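C protein alpha-antigen (Streptococcus agalactiae, PDB 1YWM) is a cell-wall-anchored surface protein that may act in both virulence and immunity, its N-terminal domain pairing a fibronectin-like beta sandwich with a three-helix bundle. Local coordinates at residues T27-T30 with S31-K34; L45-K49 with L50-D54; H104-T107 with D108-D112; W142-E145 with S146-E149; D170-S173 with K174-E177. One frame throughout, in Å; residues are numbered along the deposited sequence.

Contact 1: T27-T30 with S31-K34; sequences TLNT and SITK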
loop_
_atom_site.group_PDB
_atom_site.type_symbol
_atom_site.label_atom_id
_atom_site.label_comp_id
_atom_site.label_asym_id
_atom_site.label_seq_id
_atom_site.Cartn_x
_atom_site.Cartn_y
_atom_site.Cartn_z
ATOM N N THR A 27 14.868 12.655 -8.938
ATOM C CA THR A 27 13.667 12.353 -9.696
ATOM C C THR A 27 12.943 11.125 -9.118
ATOM O O THR A 27 13.559 10.179 -8.631
ATOM C CB THR A 27 13.988 12.206 -11.213
ATOM O OG1 THR A 27 12.766 12.011 -11.942
ATOM C CG2 THR A 27 14.768 10.945 -11.488
ATOM N N LEU A 28 11.625 11.163 -9.194
ATOM C CA LEU A 28 10.789 10.119 -8.614
ATOM C C LEU A 28 11.007 8.821 -9.382
ATOM O O LEU A 28 10.993 8.830 -10.608
ATOM C CB LEU A 28 9.326 10.551 -8.711
ATOM C CG LEU A 28 8.360 10.199 -7.595
ATOM C CD1 LEU A 28 8.897 10.651 -6.257
ATOM C CD2 LEU A 28 6.992 10.824 -7.880
ATOM N N ASN A 29 11.250 7.724 -8.667
ATOM C CA ASN A 29 11.388 6.403 -9.284
ATOM C C ASN A 29 10.018 5.738 -9.582
ATOM O O ASN A 29 9.500 4.957 -8.776
ATOM C CB ASN A 29 12.251 5.499 -8.400
ATOM C CG ASN A 29 12.688 4.219 -9.112
ATOM O OD1 ASN A 29 12.239 3.916 -10.220
ATOM N ND2 ASN A 29 13.561 3.460 -8.466
ATOM N N THR A 30 9.455 6.034 -10.749
ATOM C CA THR A 30 8.107 5.557 -11.116
ATOM C C THR A 30 8.017 4.046 -11.420
ATOM O O THR A 30 6.913 3.499 -11.623
ATOM C CB THR A 30 7.567 6.348 -12.308
ATOM O OG1 THR A 30 8.557 6.359 -13.340
ATOM C CG2 THR A 30 7.375 7.827 -11.949
ATOM N N SER A 31 9.168 3.382 -11.439
ATOM C CA SER A 31 9.241 1.935 -11.622
ATOM C C SER A 31 8.791 1.138 -10.379
ATOM O O SER A 31 8.480 -0.058 -10.467
ATOM C CB SER A 31 10.656 1.542 -12.030
ATOM O OG SER A 31 11.476 1.309 -10.899
ATOM N N ILE A 32 8.779 1.798 -9.228
ATOM C CA ILE A 32 8.333 1.185 -7.977
ATOM C C ILE A 32 6.806 1.354 -7.895
ATOM O O ILE A 32 6.257 2.162 -7.108
ATOM C CB ILE A 32 9.109 1.756 -6.766
ATOM C CG1 ILE A 32 10.613 1.504 -6.988
ATOM C CG2 ILE A 32 8.676 1.087 -5.491
ATOM C CD1 ILE A 32 11.519 2.091 -5.935
ATOM N N THR A 33 6.129 0.562 -8.721
ATOM C CA THR A 33 4.686 0.682 -8.898
ATOM C C THR A 33 3.854 0.372 -7.658
ATOM O O THR A 33 2.719 0.882 -7.555
ATOM C CB THR A 33 4.171 -0.143 -10.102
ATOM O OG1 THR A 33 4.713 -1.466 -10.045
ATOM C CG2 THR A 33 4.690 0.443 -11.399
ATOM N N LYS A 34 4.380 -0.424 -6.721
ATOM C CA LYS A 34 3.643 -0.577 -5.453
ATOM C C LYS A 34 3.417 0.785 -4.734
ATOM O O LYS A 34 2.391 0.985 -4.071
ATOM C CB LYS A 34 4.325 -1.584 -4.521
ATOM C CG LYS A 34 3.609 -1.810 -3.217
ATOM C CD LYS A 34 2.178 -2.359 -3.415
ATOM C CE LYS A 34 1.484 -2.642 -2.073
ATOM N NZ LYS A 34 2.131 -3.765 -1.267
#
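Asn-29 and Ser-31 meet through their side chains at a type I beta turn, Asn-29 to Ile-32, in the loop that leaves strand 26-28 of the beta sandwich for strand 36-37. The turn is closed by Ile-32 N donating to Asn-29 O at 3.3 Å; the N-H...O angle of 167° makes the bond straight at the donor, although the donor stands well above the carbonyl plane. Inverse gamma turns centred on Asn-29 and on Ile-32 kink the chain at both ends of this bend.

The Asn-29 side chain can be followed outward. Its CB leads to a CG set opposite the backbone N (chi1 -168°), which brings the amide end close to Ser-31 and Ile-32. CG lies 3.6 Å from Ser-31 OG. Beyond it the two branches part: OD1 accepts the hydroxyl of Ser-31, OG to OD1 being 2.8 Å with the donor tilted 34° from the amide carbonyl plane, and takes a weak second bond from Ser-31 N. ND2 turns to the apolar branch of Ile-32, which crosses the asparagine at about a right angle.

Backbone pairing of Asn-29 with Leu-58 ties the start of the turn to the loop just before strand 59-61, and Leu-58 also touches Ile-32. The nearest approach of the asparagine and isoleucine side chains is Ile-32 CD1 to Asn-29 ND2, 3.5 Å.

Contact 2: L45-K49 with L50-D54; sequences LYDVK and LGKID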
loop_
_atom_site.group_PDB
_atom_site.type_symbol
_atom_site.label_atom_id
_atom_site.label_comp_id
_atom_site.label_asym_id
_atom_site.label_seq_id
_atom_site.Cartn_x
_atom_site.Cartn_y
_atom_site.Cartn_z
ATOM N N LEU A 45 0.798 1.086 5.756
ATOM C CA LEU A 45 1.395 0.941 7.090
ATOM C C LEU A 45 1.673 -0.522 7.437
ATOM O O LEU A 45 2.553 -0.810 8.249
ATOM C CB LEU A 45 0.517 1.575 8.154
ATOM C CG LEU A 45 0.261 3.088 7.978
ATOM C CD1 LEU A 45 -0.567 3.621 9.114
ATOM C CD2 LEU A 45 1.603 3.814 7.974
ATOM N N TYR A 46 0.947 -1.444 6.796
ATOM C CA TYR A 46 1.272 -2.874 6.957
ATOM C C TYR A 46 2.736 -3.126 6.585
ATOM O O TYR A 46 3.483 -3.816 7.326
ATOM C CB TYR A 46 0.322 -3.729 6.098
ATOM C CG TYR A 46 0.685 -5.202 6.077
ATOM C CD1 TYR A 46 1.398 -5.734 5.024
ATOM C CD2 TYR A 46 0.311 -6.057 7.137
ATOM C CE1 TYR A 46 1.743 -7.085 4.999
ATOM C CE2 TYR A 46 0.640 -7.435 7.110
ATOM C CZ TYR A 46 1.354 -7.922 6.036
ATOM O OH TYR A 46 1.700 -9.251 5.963
ATOM N N ASP A 47 3.134 -2.561 5.444
ATOM C CA ASP A 47 4.493 -2.675 4.911
ATOM C C ASP A 47 5.478 -1.947 5.801
ATOM O O ASP A 47 6.581 -2.445 6.044
ATOM C CB ASP A 47 4.594 -2.103 3.496
ATOM C CG ASP A 47 3.805 -2.883 2.469
ATOM O OD1 ASP A 47 3.680 -2.367 1.322
ATOM O OD2 ASP A 47 3.297 -4.005 2.691
ATOM N N VAL A 48 5.076 -0.770 6.289
ATOM C CA VAL A 48 5.922 -0.017 7.228
ATOM C C VAL A 48 6.246 -0.783 8.494
ATOM O O VAL A 48 7.392 -0.842 8.921
ATOM C CB VAL A 48 5.294 1.319 7.609
ATOM C CG1 VAL A 48 6.186 2.071 8.592
ATOM C CG2 VAL A 48 5.107 2.150 6.348
ATOM N N LYS A 49 5.236 -1.390 9.094
ATOM C CA LYS A 49 5.457 -2.132 10.320
ATOM C C LYS A 49 6.366 -3.341 10.116
ATOM O O LYS A 49 7.020 -3.754 11.055
ATOM C CB LYS A 49 4.122 -2.483 10.973
ATOM C CG LYS A 49 3.440 -1.230 11.528
ATOM C CD LYS A 49 2.426 -1.532 12.616
ATOM C CE LYS A 49 2.073 -0.256 13.396
ATOM N NZ LYS A 49 1.428 0.794 12.510
ATOM N N LEU A 50 6.433 -3.872 8.892
ATOM C CA LEU A 50 7.384 -4.927 8.542
ATOM C C LEU A 50 8.769 -4.388 8.141
ATOM O O LEU A 50 9.631 -5.160 7.697
ATOM C CB LEU A 50 6.844 -5.792 7.388
ATOM C CG LEU A 50 5.528 -6.534 7.669
ATOM C CD1 LEU A 50 5.057 -7.299 6.437
ATOM C CD2 LEU A 50 5.668 -7.449 8.871
ATOM N N GLY A 51 8.956 -3.074 8.260
ATOM C CA GLY A 51 10.172 -2.418 7.811
ATOM C C GLY A 51 10.494 -2.546 6.335
ATOM O O GLY A 51 11.662 -2.474 5.941
ATOM N N LYS A 52 9.472 -2.707 5.501
ATOM C CA LYS A 52 9.653 -2.863 4.052
ATOM C C LYS A 52 9.755 -1.578 3.227
ATOM O O LYS A 52 10.055 -1.634 2.023
ATOM C CB LYS A 52 8.480 -3.640 3.468
ATOM C CG LYS A 52 8.454 -5.138 3.764
ATOM C CD LYS A 52 7.132 -5.796 3.263
ATOM C CE LYS A 52 6.633 -5.228 1.916
ATOM N NZ LYS A 52 7.461 -5.594 0.721
ATOM N N ILE A 53 9.491 -0.430 3.848
ATOM C CA ILE A 53 9.426 0.826 3.081
ATOM C C ILE A 53 10.583 1.740 3.479
ATOM O O ILE A 53 10.677 2.153 4.634
ATOM C CB ILE A 53 8.079 1.550 3.332
ATOM C CG1 ILE A 53 6.889 0.649 2.955
ATOM C CG2 ILE A 53 8.027 2.906 2.581
ATOM C CD1 ILE A 53 6.934 0.103 1.463
ATOM N N ASP A 54 11.427 2.030 2.493
ATOM C CA ASP A 54 12.473 3.018 2.607
ATOM C C ASP A 54 12.178 4.113 1.591
ATOM O O ASP A 54 12.383 3.911 0.390
ATOM C CB ASP A 54 13.822 2.381 2.283
ATOM C CG ASP A 54 14.949 3.400 2.276
ATOM O OD1 ASP A 54 16.097 2.995 2.021
ATOM O OD2 ASP A 54 14.760 4.623 2.483
HETATM O O HOH W 1 9.292 0.686 6.570
#
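A Schellman motif ends the short helix 45-49: Gly-51, the first residue to leave helical angles, has a positive phi of 60°, and two bonds run back into the last turn. Lys-52 N reaches Asp-47 O at 3.0 Å with an N-H...O angle of 161°, while Gly-51 N donates to Val-48 O at 2.8 Å from above the carbonyl plane. Leu-50 N makes two weak bonds, to Tyr-46 O and Asp-47 O.

Side chains on both sides of the glycine meet the last turn. Leu-50 sends CD1 against the Tyr-46 ring, 3.6 Å from CE1. Asp-47 is flanked by two residues of the returning chain: its CB packs 3.6 Å from Ile-53 CG1, and its OD2 lies 3.6 Å from Lys-52 CE. Bends at chi3 and chi4 of Lys-52 leave NZ 4.9 Å from that same OD2, near but not paired. Asp-47 OD1 has a long, weak ion pair with Lys-34.

One water bridges the outgoing chain and the helix end, accepting from Ile-53 N at 2.9 Å and donating weakly to Val-48 O. The paired bonds Lys-52 N to Asp-47 O (6→1) and Gly-51 N to Val-48 O (5→2), with positive phi at Gly-51, are what define a Schellman C-cap.

Contact 3: H104-T107 with D108-D112; sequences HVKT and DGQID. With GOL (glycerol), chain C.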
loop_
_atom_site.group_PDB
_atom_site.type_symbol
_atom_site.label_atom_id
_atom_site.label_comp_id
_atom_site.label_asym_id
_atom_site.label_seq_id
_atom_site.Cartn_x
_atom_site.Cartn_y
_atom_site.Cartn_z
ATOM N N HIS A 104 20.838 22.143 -1.927
ATOM C CA HIS A 104 21.133 22.440 -3.311
ATOM C C HIS A 104 20.224 23.565 -3.765
ATOM O O HIS A 104 19.015 23.507 -3.580
ATOM C CB HIS A 104 20.859 21.186 -4.135
ATOM C CG HIS A 104 21.031 21.369 -5.607
ATOM N ND1 HIS A 104 20.196 20.770 -6.518
ATOM C CD2 HIS A 104 21.954 22.053 -6.331
ATOM C CE1 HIS A 104 20.575 21.095 -7.741
ATOM N NE2 HIS A 104 21.635 21.878 -7.654
ATOM N N VAL A 105 20.804 24.595 -4.355
ATOM C CA VAL A 105 20.010 25.647 -5.013
ATOM C C VAL A 105 20.124 25.389 -6.493
ATOM O O VAL A 105 21.240 25.209 -7.029
ATOM C CB VAL A 105 20.508 27.084 -4.668
ATOM C CG1 VAL A 105 19.676 28.160 -5.390
ATOM C CG2 VAL A 105 20.374 27.314 -3.198
ATOM N N LYS A 106 18.971 25.358 -7.161
ATOM C CA LYS A 106 18.924 25.014 -8.578
ATOM C C LYS A 106 19.326 26.202 -9.433
ATOM O O LYS A 106 19.397 27.325 -8.953
ATOM C CB LYS A 106 17.505 24.503 -8.983
ATOM C CG LYS A 106 17.031 23.311 -8.112
ATOM C CD LYS A 106 15.589 22.905 -8.472
ATOM C CE LYS A 106 14.614 23.982 -8.011
ATOM N NZ LYS A 106 13.192 23.480 -8.120
ATOM N N THR A 107 19.558 25.933 -10.711
ATOM C CA THR A 107 19.897 26.978 -11.683
ATOM C C THR A 107 18.937 28.156 -11.567
ATOM O O THR A 107 19.358 29.314 -11.603
ATOM C CB THR A 107 19.852 26.387 -13.098
ATOM O OG1 THR A 107 20.707 25.240 -13.162
ATOM C CG2 THR A 107 20.479 27.359 -14.092
ATOM N N ASP A 108 17.649 27.869 -11.380
ATOM C CA ASP A 108 16.637 28.919 -11.351
ATOM C C ASP A 108 16.574 29.751 -10.059
ATOM O O ASP A 108 15.713 30.628 -9.939
ATOM C CB ASP A 108 15.240 28.360 -11.721
ATOM C CG ASP A 108 14.673 27.422 -10.661
ATOM O OD1 ASP A 108 13.545 26.906 -10.838
ATOM O OD2 ASP A 108 15.283 27.143 -9.620
ATOM N N GLY A 109 17.475 29.505 -9.101
ATOM C CA GLY A 109 17.517 30.296 -7.876
ATOM C C GLY A 109 16.582 29.853 -6.742
ATOM O O GLY A 109 16.350 30.591 -5.768
ATOM N N GLN A 110 16.023 28.652 -6.894
ATOM C CA GLN A 110 15.141 28.063 -5.896
ATOM C C GLN A 110 15.779 26.820 -5.278
ATOM O O GLN A 110 16.457 26.059 -5.972
ATOM C CB GLN A 110 13.805 27.648 -6.540
ATOM C CG GLN A 110 13.111 28.738 -7.307
ATOM C CD GLN A 110 11.771 28.244 -7.796
ATOM O OE1 GLN A 110 10.785 28.498 -7.155
ATOM N NE2 GLN A 110 11.754 27.471 -8.888
ATOM N N ILE A 111 15.507 26.631 -3.987
ATOM C CA ILE A 111 15.993 25.484 -3.210
ATOM C C ILE A 111 15.423 24.237 -3.843
ATOM O O ILE A 111 14.240 24.223 -4.206
ATOM C CB ILE A 111 15.539 25.594 -1.737
ATOM C CG1 ILE A 111 16.099 26.865 -1.057
ATOM C CG2 ILE A 111 15.945 24.358 -0.944
ATOM C CD1 ILE A 111 17.547 26.744 -0.700
ATOM N N ASP A 112 16.271 23.220 -4.004
ATOM C CA ASP A 112 15.879 21.943 -4.581
ATOM C C ASP A 112 15.108 21.095 -3.574
ATOM O O ASP A 112 15.697 20.486 -2.688
ATOM C CB ASP A 112 17.140 21.202 -5.012
ATOM C CG ASP A 112 16.868 20.062 -5.937
ATOM O OD1 ASP A 112 15.674 19.683 -6.132
ATOM O OD2 ASP A 112 17.816 19.468 -6.496
HETATM C C1 GOL C . 10.794 25.182 -3.820
HETATM O O1 GOL C . 10.283 26.498 -3.955
HETATM C C2 GOL C . 11.079 24.433 -5.126
HETATM O O2 GOL C . 12.198 24.987 -5.780
HETATM C C3 GOL C . 9.933 24.371 -6.128
HETATM O O3 GOL C . 10.289 23.490 -7.187
HETATM O O HOH W 2 13.209 20.980 -6.874
HETATM O O HOH W 3 12.829 24.236 -10.939
#
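His-104 and Asp-112 both swing CG opposite their backbone N (chi1 176° and -165°), and this brings ring and carboxylate together across a tight hairpin turn, type I with a G1 beta bulge at Gly-109, between strands 88-97 and 113-121 of the sandwich. ND1 donates to Asp-112 OD2 at 2.7 Å. The oxygen lies in the ring plane and uses its anti lone pair, but the two planes are 58° apart. This histidine-carboxylate bond is reinforced from the backbone: Asp-112 N reaches His-104 O at 2.8 Å. Asp-112 has further partners in the segment before strand 26-28, Ala-25 N on OD2 and Ser-24 OG on OD1, which should fix the carboxylate's rotation.

A single beta bridge joins Val-105 and Ile-111, with Val-105 CG2 and Ile-111 CD1 touching at 3.8 Å. Lys-106 N donates to Gln-110 O at 2.9 Å, and Gly-109 N to Lys-106 O closes the type I turn from Lys-106 to Gly-109. At the bend Asp-108 forms an Asx turn, OD2 taking Gln-110 N, while its OD1 receives Gln-110 NE2 at 2.7 Å from above the carboxylate plane.

The buried Lys-106 side chain runs across Asp-112 at about a right angle, its CG 3.8 Å from Asp-112 CB. Its ammonium lies near two carboxylates without touching either; one water links NZ to Asp-112 OD1 and another links it to Asp-108 OD1. A glycerol, probably from the crystallisation liquor, completes the surroundings: NZ donates to its O2 at 3.0 Å, and that hydroxyl donates a hydrogen bond to Ile-111 O, 2.7 Å away.

Contact 4: W142-E145 with S146-E149; sequences WTEE and SRTE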
loop_
_atom_site.group_PDB
_atom_site.type_symbol
_atom_site.label_atom_id
_atom_site.label_comp_id
_atom_site.label_asym_id
_atom_site.label_seq_id
_atom_site.Cartn_x
_atom_site.Cartn_y
_atom_site.Cartn_z
ATOM N N TRP A 142 -17.107 -27.784 4.519
ATOM C CA TRP A 142 -17.597 -27.027 3.364
ATOM C C TRP A 142 -17.390 -27.811 2.080
ATOM O O TRP A 142 -16.420 -28.556 1.949
ATOM C CB TRP A 142 -16.814 -25.681 3.233
ATOM C CG TRP A 142 -16.856 -24.791 4.435
ATOM C CD1 TRP A 142 -15.779 -24.407 5.206
ATOM C CD2 TRP A 142 -18.006 -24.121 4.991
ATOM N NE1 TRP A 142 -16.203 -23.579 6.215
ATOM C CE2 TRP A 142 -17.560 -23.375 6.099
ATOM C CE3 TRP A 142 -19.379 -24.098 4.671
ATOM C CZ2 TRP A 142 -18.429 -22.574 6.879
ATOM C CZ3 TRP A 142 -20.245 -23.304 5.435
ATOM C CH2 TRP A 142 -19.768 -22.564 6.548
ATOM N N THR A 143 -18.312 -27.672 1.131
ATOM C CA THR A 143 -18.125 -28.302 -0.171
ATOM C C THR A 143 -16.812 -27.842 -0.806
ATOM O O THR A 143 -16.409 -26.683 -0.654
ATOM C CB THR A 143 -19.271 -27.998 -1.148
ATOM O OG1 THR A 143 -19.355 -26.584 -1.398
ATOM C CG2 THR A 143 -20.644 -28.350 -0.522
ATOM N N GLU A 144 -16.165 -28.733 -1.545
ATOM C CA GLU A 144 -14.951 -28.309 -2.252
ATOM C C GLU A 144 -15.259 -27.186 -3.269
ATOM O O GLU A 144 -14.484 -26.240 -3.429
ATOM C CB GLU A 144 -14.253 -29.485 -2.959
ATOM C CG GLU A 144 -12.826 -29.114 -3.374
ATOM C CD GLU A 144 -12.125 -30.157 -4.240
ATOM O OE1 GLU A 144 -11.366 -30.966 -3.667
ATOM O OE2 GLU A 144 -12.301 -30.140 -5.488
ATOM N N GLU A 145 -16.401 -27.276 -3.930
ATOM C CA GLU A 145 -16.771 -26.294 -4.947
ATOM C C GLU A 145 -16.930 -24.885 -4.332
ATOM O O GLU A 145 -16.467 -23.884 -4.913
ATOM C CB GLU A 145 -18.074 -26.706 -5.657
ATOM C CG GLU A 145 -18.014 -28.039 -6.426
ATOM C CD GLU A 145 -17.762 -29.282 -5.551
ATOM O OE1 GLU A 145 -18.294 -29.376 -4.408
ATOM O OE2 GLU A 145 -17.013 -30.180 -6.013
ATOM N N SER A 146 -17.587 -24.795 -3.175
ATOM C CA SER A 146 -17.684 -23.482 -2.523
ATOM C C SER A 146 -16.323 -22.984 -1.968
ATOM O O SER A 146 -15.988 -21.783 -2.106
ATOM C CB SER A 146 -18.803 -23.424 -1.479
ATOM O OG SER A 146 -18.480 -24.136 -0.289
ATOM N N ARG A 147 -15.552 -23.882 -1.362
ATOM C CA ARG A 147 -14.210 -23.517 -0.886
ATOM C C ARG A 147 -13.412 -22.882 -2.031
ATOM O O ARG A 147 -12.759 -21.845 -1.863
ATOM C CB ARG A 147 -13.469 -24.751 -0.389
ATOM C CG ARG A 147 -11.993 -24.504 -0.064
ATOM C CD ARG A 147 -11.258 -25.750 0.452
ATOM N NE ARG A 147 -12.106 -26.315 1.547
ATOM C CZ ARG A 147 -12.867 -27.398 1.468
ATOM N NH1 ARG A 147 -12.916 -28.114 0.359
ATOM N NH2 ARG A 147 -13.589 -27.765 2.517
ATOM N N THR A 148 -13.435 -23.538 -3.182
ATOM C CA THR A 148 -12.613 -23.111 -4.300
ATOM C C THR A 148 -13.044 -21.735 -4.796
ATOM O O THR A 148 -12.204 -20.892 -5.121
ATOM C CB THR A 148 -12.678 -24.180 -5.391
ATOM O OG1 THR A 148 -11.931 -25.329 -4.930
ATOM C CG2 THR A 148 -11.961 -23.723 -6.675
ATOM N N GLU A 149 -14.351 -21.503 -4.854
ATOM C CA GLU A 149 -14.843 -20.206 -5.308
ATOM C C GLU A 149 -14.437 -19.114 -4.335
ATOM O O GLU A 149 -14.032 -18.022 -4.745
ATOM C CB GLU A 149 -16.378 -20.240 -5.472
ATOM C CG GLU A 149 -16.987 -18.882 -5.804
ATOM C CD GLU A 149 -18.507 -18.946 -5.956
ATOM O OE1 GLU A 149 -19.097 -17.973 -6.467
ATOM O OE2 GLU A 149 -19.117 -19.970 -5.554
HETATM O O HOH W 4 -13.224 -27.384 -6.107
#
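Thr-143 and Ser-146 join their hydroxyls at the N-terminus of helix 144-163, in the three-helix bundle, with Thr-143 at the N-cap. In both residues the oxygen sits between backbone N and carbonyl carbon (chi1 62° and 74°), and these matching torsions turn OG1 and OG to face each other at 2.8 Å. Either hydroxyl could be the donor in this pair. Ser-146 OG is also held by Val-186 N, a residue of the loop before helix 188-194.

Arg-147 takes a different course. CG is opposite the backbone N and the chain stays extended to a bend at chi3, which folds the guanidinium back over the start of the helix. There Thr-143 O lies over one face, offset toward the rim, and Glu-144 CG meets the edge in plane. NH2 makes a weak bond to Trp-142 O, at 3.0 Å; the guanidinium is also held by Ala-137 O, at the end of helix 124-137, on NE and by Asp-139 O on NH2. The Glu-144 carboxylate is turned 78° from the guanidinium and forms no ion pair with it.

Regular helix bonds begin at once, Arg-147 N to Thr-143 O at 3.0 Å and nearly straight. Further along, Glu-144 and Thr-148 lie side by side pointing the same way, and one water joins them, 3.0 Å from Glu-144 OE2 and 2.7 Å from Thr-148 OG1.

Contact 5: D170-S173 with K174-E177; sequences DIDS and KIVE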
loop_
_atom_site.group_PDB
_atom_site.type_symbol
_atom_site.label_atom_id
_atom_site.label_comp_id
_atom_site.label_asym_id
_atom_site.label_seq_id
_atom_site.Cartn_x
_atom_site.Cartn_y
_atom_site.Cartn_z
ATOM N N ASP A 170 -10.804 2.289 -0.473
ATOM C CA ASP A 170 -10.747 1.072 -1.273
ATOM C C ASP A 170 -10.480 -0.166 -0.390
ATOM O O ASP A 170 -11.155 -1.179 -0.539
ATOM C CB ASP A 170 -9.748 1.179 -2.414
ATOM C CG ASP A 170 -10.087 0.252 -3.585
ATOM O OD1 ASP A 170 -9.249 0.100 -4.489
ATOM O OD2 ASP A 170 -11.166 -0.371 -3.698
ATOM N N ILE A 171 -9.496 -0.086 0.506
ATOM C CA ILE A 171 -9.272 -1.158 1.490
ATOM C C ILE A 171 -10.570 -1.560 2.223
ATOM O O ILE A 171 -10.947 -2.749 2.252
ATOM C CB ILE A 171 -8.145 -0.755 2.478
ATOM C CG1 ILE A 171 -6.790 -0.593 1.731
ATOM C CG2 ILE A 171 -8.105 -1.670 3.711
ATOM C CD1 ILE A 171 -6.204 -1.848 0.988
ATOM N N ASP A 172 -11.277 -0.575 2.777
ATOM C CA ASP A 172 -12.500 -0.850 3.522
ATOM C C ASP A 172 -13.561 -1.521 2.638
ATOM O O ASP A 172 -14.287 -2.407 3.096
ATOM C CB ASP A 172 -13.049 0.420 4.192
ATOM C CG ASP A 172 -12.142 0.945 5.306
ATOM O OD1 ASP A 172 -11.205 0.237 5.750
ATOM O OD2 ASP A 172 -12.289 2.083 5.790
ATOM N N SER A 173 -13.639 -1.127 1.377
ATOM C CA SER A 173 -14.567 -1.778 0.457
ATOM C C SER A 173 -14.183 -3.255 0.192
ATOM O O SER A 173 -15.058 -4.136 0.048
ATOM C CB SER A 173 -14.748 -0.970 -0.831
ATOM O OG SER A 173 -13.649 -1.119 -1.706
ATOM N N LYS A 174 -12.883 -3.538 0.187
ATOM C CA LYS A 174 -12.420 -4.919 -0.023
ATOM C C LYS A 174 -12.721 -5.786 1.218
ATOM O O LYS A 174 -12.891 -6.993 1.107
ATOM C CB LYS A 174 -10.922 -4.954 -0.404
ATOM C CG LYS A 174 -10.636 -4.439 -1.802
ATOM C CD LYS A 174 -9.156 -4.276 -1.992
ATOM C CE LYS A 174 -8.728 -3.919 -3.430
ATOM N NZ LYS A 174 -9.785 -3.474 -4.378
ATOM N N ILE A 175 -12.750 -5.177 2.403
ATOM C CA ILE A 175 -13.102 -5.916 3.607
ATOM C C ILE A 175 -14.543 -6.419 3.479
ATOM O O ILE A 175 -14.835 -7.579 3.825
ATOM C CB ILE A 175 -12.920 -5.068 4.890
ATOM C CG1 ILE A 175 -11.433 -4.874 5.171
ATOM C CG2 ILE A 175 -13.590 -5.759 6.119
ATOM C CD1 ILE A 175 -11.119 -3.861 6.293
ATOM N N VAL A 176 -15.414 -5.541 2.969
ATOM C CA VAL A 176 -16.803 -5.889 2.696
ATOM C C VAL A 176 -16.863 -7.002 1.647
ATOM O O VAL A 176 -17.627 -7.960 1.827
ATOM C CB VAL A 176 -17.674 -4.670 2.232
ATOM C CG1 VAL A 176 -19.111 -5.130 1.834
ATOM C CG2 VAL A 176 -17.741 -3.609 3.313
ATOM N N GLU A 177 -16.104 -6.875 0.547
ATOM C CA GLU A 177 -16.062 -7.959 -0.439
ATOM C C GLU A 177 -15.669 -9.317 0.188
ATOM O O GLU A 177 -16.201 -10.377 -0.218
ATOM C CB GLU A 177 -15.124 -7.620 -1.611
ATOM C CG GLU A 177 -15.627 -6.473 -2.491
ATOM C CD GLU A 177 -14.617 -6.053 -3.554
ATOM O OE1 GLU A 177 -13.736 -6.863 -3.892
ATOM O OE2 GLU A 177 -14.705 -4.907 -4.055
HETATM O O HOH W 5 -9.023 -1.671 -6.432
#
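Asp-170 and Lys-174 form an i, i+4 salt bridge on helix 168-182 of the antiparallel three-helix bundle. It is long: NZ to OD2 measures 3.5 Å, and the hydrogen bond within it is weak. A water makes the tighter link, donating to Asp-170 OD1 at 2.6 Å and accepting from Lys-174 NZ at 2.8 Å, so each carboxylate oxygen has a partner. Lys-174 stays extended until chi4, where a torsion of 14° nearly eclipses the end of the chain and turns NZ to the aspartate. A second ion pair, long and weak, runs to Asp-160 on helix 144-163.

Asp-170 O is gripped twice. Lys-174 N donates at 3.0 Å in the helical pattern, and Ser-173 OG adds a bond of 2.8 Å, its hydroxyl thereby satisfied by the backbone of its own helix. The next carbonyls take single helical bonds: Ile-171 O takes Ile-175 N nearly head-on, with a C=O...N angle of 161°, and Ser-173 O takes Glu-177 N at 3.0 Å. Asp-172 O accepts weakly from Val-176 N and Ile-175 N.

Leu-126 of helix 124-137 and Ile-161 of helix 144-163 touch the Lys-174 side chain. With two aspartates nearby and a bridging water, the buried ammonium is probably kept charged, though no direct pair is tight.

How the contacts relate
Along the chain the five contacts stand in series; none nests in or crosses another. Contact 1 bends the segment between strands 26-28 and 36-37, and contact 2 turns the chain after helix 45-49 on its way to strand 59-61. These two meet through the weak Lys-34/Asp-47 ion pair, though their centres are about 17 Å apart. Contact 3 closes the far loop between strands 88-97 and 113-121, at the end of the sandwich remote from the helices. Contacts 4 and 5 lie in the bundle, on successive helices, centres about 22 Å apart. Contacts 3 and 4, about 61 Å apart between centres, mark how elongated this N-terminal fragment is.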